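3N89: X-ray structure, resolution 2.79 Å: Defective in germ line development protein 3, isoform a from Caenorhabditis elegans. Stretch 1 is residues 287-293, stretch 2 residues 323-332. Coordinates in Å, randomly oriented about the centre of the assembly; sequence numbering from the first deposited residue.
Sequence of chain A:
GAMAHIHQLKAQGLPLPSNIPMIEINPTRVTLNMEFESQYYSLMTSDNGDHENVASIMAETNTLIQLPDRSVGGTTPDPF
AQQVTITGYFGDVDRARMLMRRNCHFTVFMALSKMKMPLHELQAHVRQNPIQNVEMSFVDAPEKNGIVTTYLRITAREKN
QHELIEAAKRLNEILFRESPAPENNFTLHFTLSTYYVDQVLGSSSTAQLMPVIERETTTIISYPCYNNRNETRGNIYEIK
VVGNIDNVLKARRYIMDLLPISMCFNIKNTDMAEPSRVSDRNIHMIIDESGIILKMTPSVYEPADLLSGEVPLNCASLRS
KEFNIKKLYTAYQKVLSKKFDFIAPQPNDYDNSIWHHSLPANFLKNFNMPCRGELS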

# COMPACT_ATOMS: atom_id res chain seq x y z
N ILE A 287 6.89 15.68 -15.55
CA ILE A 287 7.63 14.53 -15.05
C ILE A 287 9.08 14.93 -14.82
O ILE A 287 9.78 15.31 -15.76
CB ILE A 287 7.60 13.38 -16.05
CG1 ILE A 287 6.18 13.16 -16.55
CG2 ILE A 287 8.10 12.11 -15.37
CD1 ILE A 287 6.06 12.05 -17.55
N ASP A 288 9.52 14.87 -13.57
CA ASP A 288 10.89 15.21 -13.23
C ASP A 288 11.75 13.96 -13.42
O ASP A 288 11.22 12.88 -13.66
CB ASP A 288 10.97 15.69 -11.78
CG ASP A 288 10.33 14.73 -10.82
OD1 ASP A 288 10.68 13.53 -10.85
OD2 ASP A 288 9.47 15.17 -10.02
N GLU A 289 13.06 14.12 -13.29
CA GLU A 289 13.98 12.99 -13.46
C GLU A 289 14.06 12.12 -12.21
O GLU A 289 15.02 11.38 -12.02
N SER A 290 13.04 12.22 -11.36
CA SER A 290 12.99 11.43 -10.14
C SER A 290 11.84 10.43 -10.18
O SER A 290 11.78 9.50 -9.39
CB SER A 290 12.84 12.34 -8.92
N GLY A 291 10.91 10.64 -11.11
CA GLY A 291 9.79 9.73 -11.22
C GLY A 291 8.45 10.24 -10.72
O GLY A 291 7.46 9.53 -10.79
N ILE A 292 8.41 11.46 -10.20
CA ILE A 292 7.15 11.99 -9.71
C ILE A 292 6.40 12.68 -10.84
O ILE A 292 6.99 13.35 -11.69
CB ILE A 292 7.34 13.01 -8.56
CG1 ILE A 292 8.27 12.44 -7.47
CG2 ILE A 292 5.99 13.35 -7.95
CD1 ILE A 292 7.80 11.13 -6.89
N ILE A 293 5.08 12.53 -10.86
CA ILE A 293 4.26 13.15 -11.88
C ILE A 293 3.29 14.18 -11.29
O ILE A 293 2.42 13.85 -10.48
CB ILE A 293 3.42 12.11 -12.66
CG1 ILE A 293 4.35 11.12 -13.38
CG2 ILE A 293 2.51 12.81 -13.65
CD1 ILE A 293 3.62 9.99 -14.08
N PHE A 323 7.41 3.35 -2.61
CA PHE A 323 8.82 3.37 -2.22
C PHE A 323 9.51 4.69 -2.52
O PHE A 323 10.45 5.07 -1.82
CB PHE A 323 9.57 2.22 -2.93
CG PHE A 323 10.05 2.56 -4.31
CD1 PHE A 323 11.31 3.11 -4.50
CD2 PHE A 323 9.24 2.34 -5.41
CE1 PHE A 323 11.75 3.44 -5.79
CE2 PHE A 323 9.67 2.66 -6.69
CZ PHE A 323 10.93 3.21 -6.88
N ASN A 324 9.03 5.38 -3.54
CA ASN A 324 9.61 6.65 -3.96
C ASN A 324 8.92 7.85 -3.30
O ASN A 324 9.08 9.00 -3.74
CB ASN A 324 9.52 6.74 -5.49
CG ASN A 324 10.48 7.74 -6.08
OD1 ASN A 324 11.49 8.09 -5.47
ND2 ASN A 324 10.18 8.19 -7.29
N ILE A 325 8.17 7.59 -2.24
CA ILE A 325 7.45 8.64 -1.52
C ILE A 325 8.35 9.78 -1.07
O ILE A 325 7.96 10.94 -1.09
CB ILE A 325 6.72 8.08 -0.27
CG1 ILE A 325 5.90 9.19 0.38
CG2 ILE A 325 7.73 7.56 0.75
CD1 ILE A 325 5.07 8.72 1.55
N LYS A 326 9.57 9.44 -0.64
CA LYS A 326 10.49 10.47 -0.17
C LYS A 326 10.70 11.54 -1.23
O LYS A 326 11.01 12.68 -0.90
CB LYS A 326 11.84 9.86 0.23
CG LYS A 326 12.79 10.88 0.84
CD LYS A 326 14.22 10.37 0.93
CE LYS A 326 14.37 9.25 1.95
NZ LYS A 326 15.80 9.00 2.27
N LYS A 327 10.54 11.17 -2.50
CA LYS A 327 10.73 12.12 -3.60
C LYS A 327 9.43 12.84 -3.95
O LYS A 327 9.45 13.88 -4.60
CB LYS A 327 11.27 11.40 -4.84
CG LYS A 327 12.56 11.98 -5.39
CD LYS A 327 13.72 11.77 -4.44
CE LYS A 327 15.03 12.25 -5.04
NZ LYS A 327 14.99 13.70 -5.39
N LEU A 328 8.30 12.30 -3.52
CA LEU A 328 7.01 12.93 -3.78
C LEU A 328 6.92 14.22 -2.97
O LEU A 328 6.62 15.29 -3.52
CB LEU A 328 5.87 11.98 -3.40
CG LEU A 328 4.41 12.42 -3.56
CD1 LEU A 328 3.49 11.21 -3.46
CD2 LEU A 328 4.04 13.44 -2.48
N TYR A 329 7.18 14.14 -1.67
CA TYR A 329 7.12 15.33 -0.83
C TYR A 329 8.04 16.43 -1.37
O TYR A 329 7.65 17.60 -1.41
CB TYR A 329 7.49 14.97 0.62
CG TYR A 329 6.53 14.00 1.28
CD1 TYR A 329 5.22 13.86 0.84
CD2 TYR A 329 6.93 13.23 2.38
CE1 TYR A 329 4.32 13.00 1.48
CE2 TYR A 329 6.04 12.37 3.04
CZ TYR A 329 4.74 12.26 2.58
OH TYR A 329 3.87 11.42 3.23
N THR A 330 9.24 16.07 -1.79
CA THR A 330 10.17 17.06 -2.35
C THR A 330 9.50 17.77 -3.51
O THR A 330 9.58 19.00 -3.65
CB THR A 330 11.46 16.40 -2.86
OG1 THR A 330 12.14 15.76 -1.78
CG2 THR A 330 12.37 17.43 -3.51
N ALA A 331 8.84 16.99 -4.37
CA ALA A 331 8.15 17.54 -5.52
C ALA A 331 7.06 18.48 -5.02
O ALA A 331 6.81 19.53 -5.61
CB ALA A 331 7.53 16.42 -6.34
N TYR A 332 6.43 18.11 -3.91
CA TYR A 332 5.38 18.91 -3.32
C TYR A 332 5.94 20.25 -2.85
O TYR A 332 5.42 21.32 -3.20
CB TYR A 332 4.77 18.17 -2.13
CG TYR A 332 3.70 18.93 -1.39
CD1 TYR A 332 2.48 19.22 -1.99
CD2 TYR A 332 3.91 19.34 -0.07
CE1 TYR A 332 1.48 19.90 -1.29
CE2 TYR A 332 2.91 20.02 0.64
CZ TYR A 332 1.71 20.29 0.02
OH TYR A 332 0.73 20.94 0.73

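A loop, residues 287-293, packs against a helical segment through a small contact: one hydrogen bond at one end and an isoleucine laid along the helix beyond it, with 277 Å² buried over both sides.

Phe 323 lies out of reach, so the contact opens at Asn 324. Its CA-to-CB bond points toward the loop, and with chi1 at -160° (t) the amide reaches the backbone: Asn 324 ND2 donates to Ser 290 O at 2.9 Å, with an N-H...O angle of 151°. Asparagine suits this buried place because a short side chain carries a donor to the Ser 290 carbonyl, while its own backbone O accepts from Lys 327 N at 2.9 Å. The same amide lies beside Gly 291, whose CA is 4.2 Å from Asn 324 ND2. A CB there would sit about 3.2 Å from that nitrogen, and the backbone angles of 106/-1 would also jam it against the preceding carbonyl; glycine answers both demands.

Ile 325 points away and Lys 326 sideways, its end leading away, so neither touches the loop. Lys 327 comes back toward it. The aliphatic part of this exposed lysine covers Ser 290, CG lying 3.6 Å from Ser 290 CB, whose OG is not modelled. Its backbone serves as well: Lys 327 O is 3.4 Å from Ile 292 CG1, a van der Waals contact, while that oxygen accepts the helical hydrogen bond from Ala 331 N at 3.2 Å.

Ile 292 is the apolar centre, with 88 Å² covered, the largest share of any residue here. Both its chi angles are m, and CD1 comes 4.1 Å from CB of Leu 328, a residue that points sideways and offers the base of its side chain. Tyr 329 then turns away and Thr 330 sideways, without contact.

Ala 331, one helical turn after Lys 327, again points toward the loop. Its CB meets Ile 292 CG2 at 3.8 Å; the small methyl lets the isoleucine lie close to the helix. Asp 288 matters more within its own stretch, where OD1 accepts from Ser 290 N at 2.7 Å and Ile 292 N at 3.1 Å, tying together the loop that presents both the carbonyl and the isoleucine. The rule is economical: brace the loop from within, anchor one carbonyl, and lay a branched side chain along a helix face.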